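Local coordinates for putative secreted cellulose binding protein (Streptomyces coelicolor, PDB 4OY7) that cleaves cellulose chains oxidatively as a copper-dependent lytic polysaccharide monooxygenase, here represented by its catalytic AA10 domain, at residues Val116-Pro121 with Ser164-Asp169; Ser127-Asp132 with Asp169-Met174. One frame throughout, in Å; residues are numbered along the deposited sequence.

Contact 1. Residues Val116-Pro121 with Ser164-Asp169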
# COMPACT_ATOMS: atom_id res chain seq x y z
N VAL A 116 -6.21 8.65 1.42
CA VAL A 116 -6.69 7.32 1.06
C VAL A 116 -7.56 7.39 -0.19
O VAL A 116 -8.55 8.13 -0.23
CB VAL A 116 -7.48 6.69 2.23
CG1 VAL A 116 -8.00 5.31 1.84
CG2 VAL A 116 -6.64 6.64 3.53
N TYR A 117 -7.20 6.60 -1.20
CA TYR A 117 -7.86 6.58 -2.52
C TYR A 117 -8.34 5.20 -2.93
O TYR A 117 -7.72 4.19 -2.61
CB TYR A 117 -6.92 7.08 -3.62
CG TYR A 117 -6.22 8.40 -3.41
CD1 TYR A 117 -5.14 8.53 -2.54
CD2 TYR A 117 -6.58 9.51 -4.14
CE1 TYR A 117 -4.48 9.74 -2.39
CE2 TYR A 117 -5.94 10.73 -4.01
CZ TYR A 117 -4.86 10.84 -3.14
OH TYR A 117 -4.25 12.09 -3.02
N LEU A 118 -9.42 5.16 -3.71
CA LEU A 118 -9.94 3.87 -4.21
C LEU A 118 -10.10 3.94 -5.72
O LEU A 118 -10.56 4.93 -6.25
CB LEU A 118 -11.29 3.58 -3.58
CG LEU A 118 -12.01 2.29 -3.95
CD1 LEU A 118 -11.25 1.05 -3.47
CD2 LEU A 118 -13.41 2.34 -3.34
N THR A 119 -9.69 2.88 -6.39
CA THR A 119 -9.85 2.78 -7.82
C THR A 119 -11.33 2.84 -8.17
O THR A 119 -12.19 2.30 -7.49
CB THR A 119 -9.19 1.52 -8.41
OG1 THR A 119 -9.68 0.34 -7.76
CG2 THR A 119 -7.68 1.64 -8.30
N LYS A 120 -11.58 3.53 -9.27
CA LYS A 120 -12.95 3.75 -9.75
C LYS A 120 -13.62 2.48 -10.22
O LYS A 120 -12.97 1.52 -10.66
CB LYS A 120 -12.93 4.76 -10.89
CG LYS A 120 -12.49 6.14 -10.46
CD LYS A 120 -12.43 7.08 -11.64
CE LYS A 120 -11.90 8.45 -11.23
NZ LYS A 120 -11.66 9.36 -12.39
N PRO A 121 -14.96 2.46 -10.17
CA PRO A 121 -15.67 1.33 -10.71
C PRO A 121 -15.24 1.06 -12.15
O PRO A 121 -15.09 2.01 -12.95
CB PRO A 121 -17.13 1.77 -10.67
CG PRO A 121 -17.17 2.85 -9.66
CD PRO A 121 -15.87 3.54 -9.72
N SER A 164 -20.61 1.83 -0.84
CA SER A 164 -21.59 0.88 -1.35
C SER A 164 -21.55 0.81 -2.87
O SER A 164 -20.93 1.66 -3.53
CB SER A 164 -22.98 1.29 -0.94
OG SER A 164 -23.12 1.23 0.45
N GLY A 165 -22.21 -0.22 -3.42
CA GLY A 165 -22.35 -0.37 -4.87
C GLY A 165 -21.11 -0.84 -5.58
O GLY A 165 -21.03 -0.69 -6.79
N ARG A 166 -20.15 -1.40 -4.86
CA ARG A 166 -18.92 -1.88 -5.46
C ARG A 166 -18.85 -3.41 -5.48
O ARG A 166 -19.40 -4.11 -4.60
CB ARG A 166 -17.71 -1.27 -4.74
CG ARG A 166 -17.66 0.25 -4.79
CD ARG A 166 -17.56 0.79 -6.21
NE ARG A 166 -16.36 0.25 -6.83
CZ ARG A 166 -15.17 0.84 -6.83
NH1 ARG A 166 -14.98 2.08 -6.36
NH2 ARG A 166 -14.15 0.20 -7.38
N SER A 167 -18.16 -3.92 -6.50
CA SER A 167 -17.94 -5.35 -6.64
C SER A 167 -16.65 -5.60 -7.37
O SER A 167 -16.11 -4.69 -7.98
CB SER A 167 -19.10 -5.98 -7.40
OG SER A 167 -19.11 -5.56 -8.76
N GLY A 168 -16.16 -6.84 -7.28
CA GLY A 168 -14.95 -7.24 -7.97
C GLY A 168 -13.69 -6.59 -7.43
O GLY A 168 -13.68 -6.01 -6.33
N ASP A 169 -12.61 -6.71 -8.19
CA ASP A 169 -11.30 -6.27 -7.73
C ASP A 169 -11.21 -4.75 -7.74
O ASP A 169 -11.85 -4.08 -8.54
CB ASP A 169 -10.19 -6.82 -8.64
CG ASP A 169 -9.97 -8.33 -8.49
OD1 ASP A 169 -10.34 -8.91 -7.45
OD2 ASP A 169 -9.34 -8.92 -9.41
O HOH W 1 -13.50 4.98 -6.34
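The guanidinium of Arg-166 is the flat group of this contact, and it meets Pro-121 over one face and Thr-119 at its edge. On the face, Pro-121 N stands 3.6 Å above the plane, displaced from the centre of the group. At the edge, Thr-119 O lies in the guanidinium plane. Arg-166 NH1 and NH2 both donate to Thr-119 O, end-on, at 3.0 Å and 2.9 Å. Neither bond is straight, with N-H...O angles of 139° and 147°, as expected when two nitrogens share one acceptor. NH1 lies in the carbonyl plane, while NH2 is tilted from it. The Arg-166 chain is bent at chi2 (-62°) and chi3, which carries the guanidinium across Pro-121, whose CG is 3.9 Å from Arg-166 NE. The side chains of Leu-118 and Arg-166 run toward each other, and Leu-118 CD2 stops 3.4 Å from Arg-166 NH1, obliquely to the guanidinium. A water lies within hydrogen-bonding distance of Leu-118 O and accepts a weak bond from Arg-166 NH1. Arg-166 also rests on Phe-193 of strand 184-193. Replacing Arg-166 with an alanine would probably leave Thr-119 O without its two donors and uncover one side of Pro-121. The pairing thus joins a cationic side chain to a neutral carbonyl at the end of strand 112-119, tying the loop before strand 168-178 to it without a salt bridge.

Contact 2. Residues Ser127-Asp132 with Asp169-Met174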
# COMPACT_ATOMS: atom_id res chain seq x y z
N SER A 127 -5.03 -3.50 -15.75
CA SER A 127 -4.76 -2.18 -16.31
C SER A 127 -3.77 -1.38 -15.48
O SER A 127 -3.67 -1.55 -14.27
CB SER A 127 -6.05 -1.38 -16.38
OG SER A 127 -6.98 -2.05 -17.19
N GLU A 128 -3.10 -0.45 -16.15
CA GLU A 128 -2.23 0.50 -15.46
C GLU A 128 -3.02 1.26 -14.39
O GLU A 128 -4.17 1.64 -14.60
CB GLU A 128 -1.68 1.47 -16.50
CG GLU A 128 -0.73 2.49 -15.94
CD GLU A 128 -0.21 3.44 -16.99
OE1 GLU A 128 0.47 4.40 -16.62
OE2 GLU A 128 -0.45 3.24 -18.19
N LEU A 129 -2.39 1.47 -13.24
CA LEU A 129 -2.91 2.33 -12.18
C LEU A 129 -2.42 3.76 -12.38
O LEU A 129 -1.24 4.08 -12.18
CB LEU A 129 -2.49 1.82 -10.80
CG LEU A 129 -2.95 2.67 -9.64
CD1 LEU A 129 -4.46 2.53 -9.54
CD2 LEU A 129 -2.27 2.24 -8.35
N GLY A 130 -3.32 4.63 -12.82
CA GLY A 130 -3.01 6.05 -12.94
C GLY A 130 -3.80 6.86 -11.92
O GLY A 130 -4.78 6.40 -11.35
N TRP A 131 -3.36 8.10 -11.72
CA TRP A 131 -4.11 9.06 -10.90
C TRP A 131 -5.57 9.21 -11.35
O TRP A 131 -6.46 9.34 -10.52
CB TRP A 131 -3.38 10.43 -10.87
CG TRP A 131 -2.07 10.38 -10.15
CD1 TRP A 131 -0.83 10.26 -10.71
CD2 TRP A 131 -1.87 10.34 -8.73
NE1 TRP A 131 0.12 10.20 -9.73
CE2 TRP A 131 -0.48 10.27 -8.50
CE3 TRP A 131 -2.72 10.44 -7.62
CZ2 TRP A 131 0.06 10.23 -7.22
CZ3 TRP A 131 -2.18 10.40 -6.35
CH2 TRP A 131 -0.81 10.30 -6.16
N ASP A 132 -5.85 9.18 -12.65
CA ASP A 132 -7.25 9.34 -13.10
C ASP A 132 -8.10 8.08 -12.91
O ASP A 132 -9.28 8.07 -13.25
CB ASP A 132 -7.35 9.87 -14.53
CG ASP A 132 -6.99 8.86 -15.58
OD1 ASP A 132 -6.40 7.81 -15.27
OD2 ASP A 132 -7.29 9.12 -16.79
N ASP A 169 -12.61 -6.71 -8.19
CA ASP A 169 -11.30 -6.27 -7.73
C ASP A 169 -11.21 -4.75 -7.74
O ASP A 169 -11.85 -4.08 -8.54
CB ASP A 169 -10.19 -6.82 -8.64
CG ASP A 169 -9.97 -8.33 -8.49
OD1 ASP A 169 -10.34 -8.91 -7.45
OD2 ASP A 169 -9.34 -8.92 -9.41
N ALA A 170 -10.34 -4.23 -6.89
CA ALA A 170 -10.06 -2.80 -6.80
C ALA A 170 -8.70 -2.67 -6.12
O ALA A 170 -8.09 -3.65 -5.76
CB ALA A 170 -11.16 -2.11 -6.00
N LEU A 171 -8.23 -1.45 -5.94
CA LEU A 171 -7.00 -1.22 -5.19
C LEU A 171 -7.19 0.03 -4.33
O LEU A 171 -7.82 1.01 -4.74
CB LEU A 171 -5.86 -1.08 -6.17
CG LEU A 171 -4.47 -0.78 -5.66
CD1 LEU A 171 -3.52 -1.30 -6.74
CD2 LEU A 171 -4.29 0.72 -5.42
N ILE A 172 -6.67 -0.02 -3.11
CA ILE A 172 -6.63 1.16 -2.24
C ILE A 172 -5.20 1.67 -2.22
O ILE A 172 -4.29 0.96 -1.81
CB ILE A 172 -7.11 0.83 -0.81
CG1 ILE A 172 -8.62 0.51 -0.82
CG2 ILE A 172 -6.85 1.98 0.15
CD1 ILE A 172 -9.10 -0.18 0.43
N PHE A 173 -5.04 2.92 -2.65
CA PHE A 173 -3.74 3.59 -2.66
C PHE A 173 -3.72 4.63 -1.56
O PHE A 173 -4.71 5.37 -1.38
CB PHE A 173 -3.51 4.32 -3.99
CG PHE A 173 -2.40 5.32 -3.94
CD1 PHE A 173 -1.07 4.90 -3.83
CD2 PHE A 173 -2.67 6.67 -3.98
CE1 PHE A 173 -0.05 5.83 -3.79
CE2 PHE A 173 -1.64 7.60 -3.91
CZ PHE A 173 -0.33 7.17 -3.77
N MET A 174 -2.64 4.65 -0.78
CA MET A 174 -2.47 5.65 0.27
C MET A 174 -1.17 6.38 0.11
O MET A 174 -0.13 5.76 -0.25
CB MET A 174 -2.53 5.03 1.66
CG MET A 174 -3.66 4.05 1.86
SD MET A 174 -3.79 3.58 3.60
CE MET A 174 -4.84 2.16 3.41
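Leu-129 reaches from its loop to Leu-171 on strand 168-178, and Trp-131 meets Phe-173 two residues further along. From Leu-129 CB the chain runs to CG, set anti to the backbone N (chi1 178°), and there it forks. The CD2 branch meets Leu-171, 3.9 Å from CD2 and 4.1 Å from CD1, so one methyl touches both methyls of its partner. The CD1 branch packs on Thr-119 CG2. The two leucine side chains cross at about a right angle. Trp-131 uses the far corner of its six-membered ring. Its CH2 lies 3.6 Å from Phe-173 CE2, and CZ3 is close to the same atom. The six-membered ring of Trp-131 and the ring of Phe-173 stand at 89° with centroids 5.4 Å apart, yet the approach is oblique. No hydrogen bond crosses the contact. Trp-131 is anchored elsewhere, with NE1 bonded to Val-63 O and its backbone N to Asp-65 OD1. Phe-173 also meets the ring of Tyr-117 and touches Phe-186. The loop between strands 112-119 and 134-141 therefore lies over one side of the mixed sheet of the beta-sandwich, with Leu-134 of strand 134-141 touching both Leu-129 and Phe-173, and strand 168-178 running between strands 112-119 and 184-193.

The centres of contact 1 and contact 2 are about 9 Å apart, on the same side of the chain's centre. Both use strand 168-178, and they share Asp-169. Along the chain the segments alternate: 116-121, 127-132, 164-169, then 169-174. Strands 112-119 and 168-178 are antiparallel neighbours in the mixed sheet, joined where Tyr-117 N bonds to Phe-173 O. Thr-119 OG1 bonds to Leu-171 N, and Lys-120 NZ to Asp-132 O, so residues of contact 1 also bind both segments of contact 2. Contact 1 is a polar grip between the end of strand 112-119 and the loop before strand 168-178; contact 2 is an apolar cover. Both lie away from the copper site, in the immunoglobulin-like beta-sandwich core of AA10 monooxygenases.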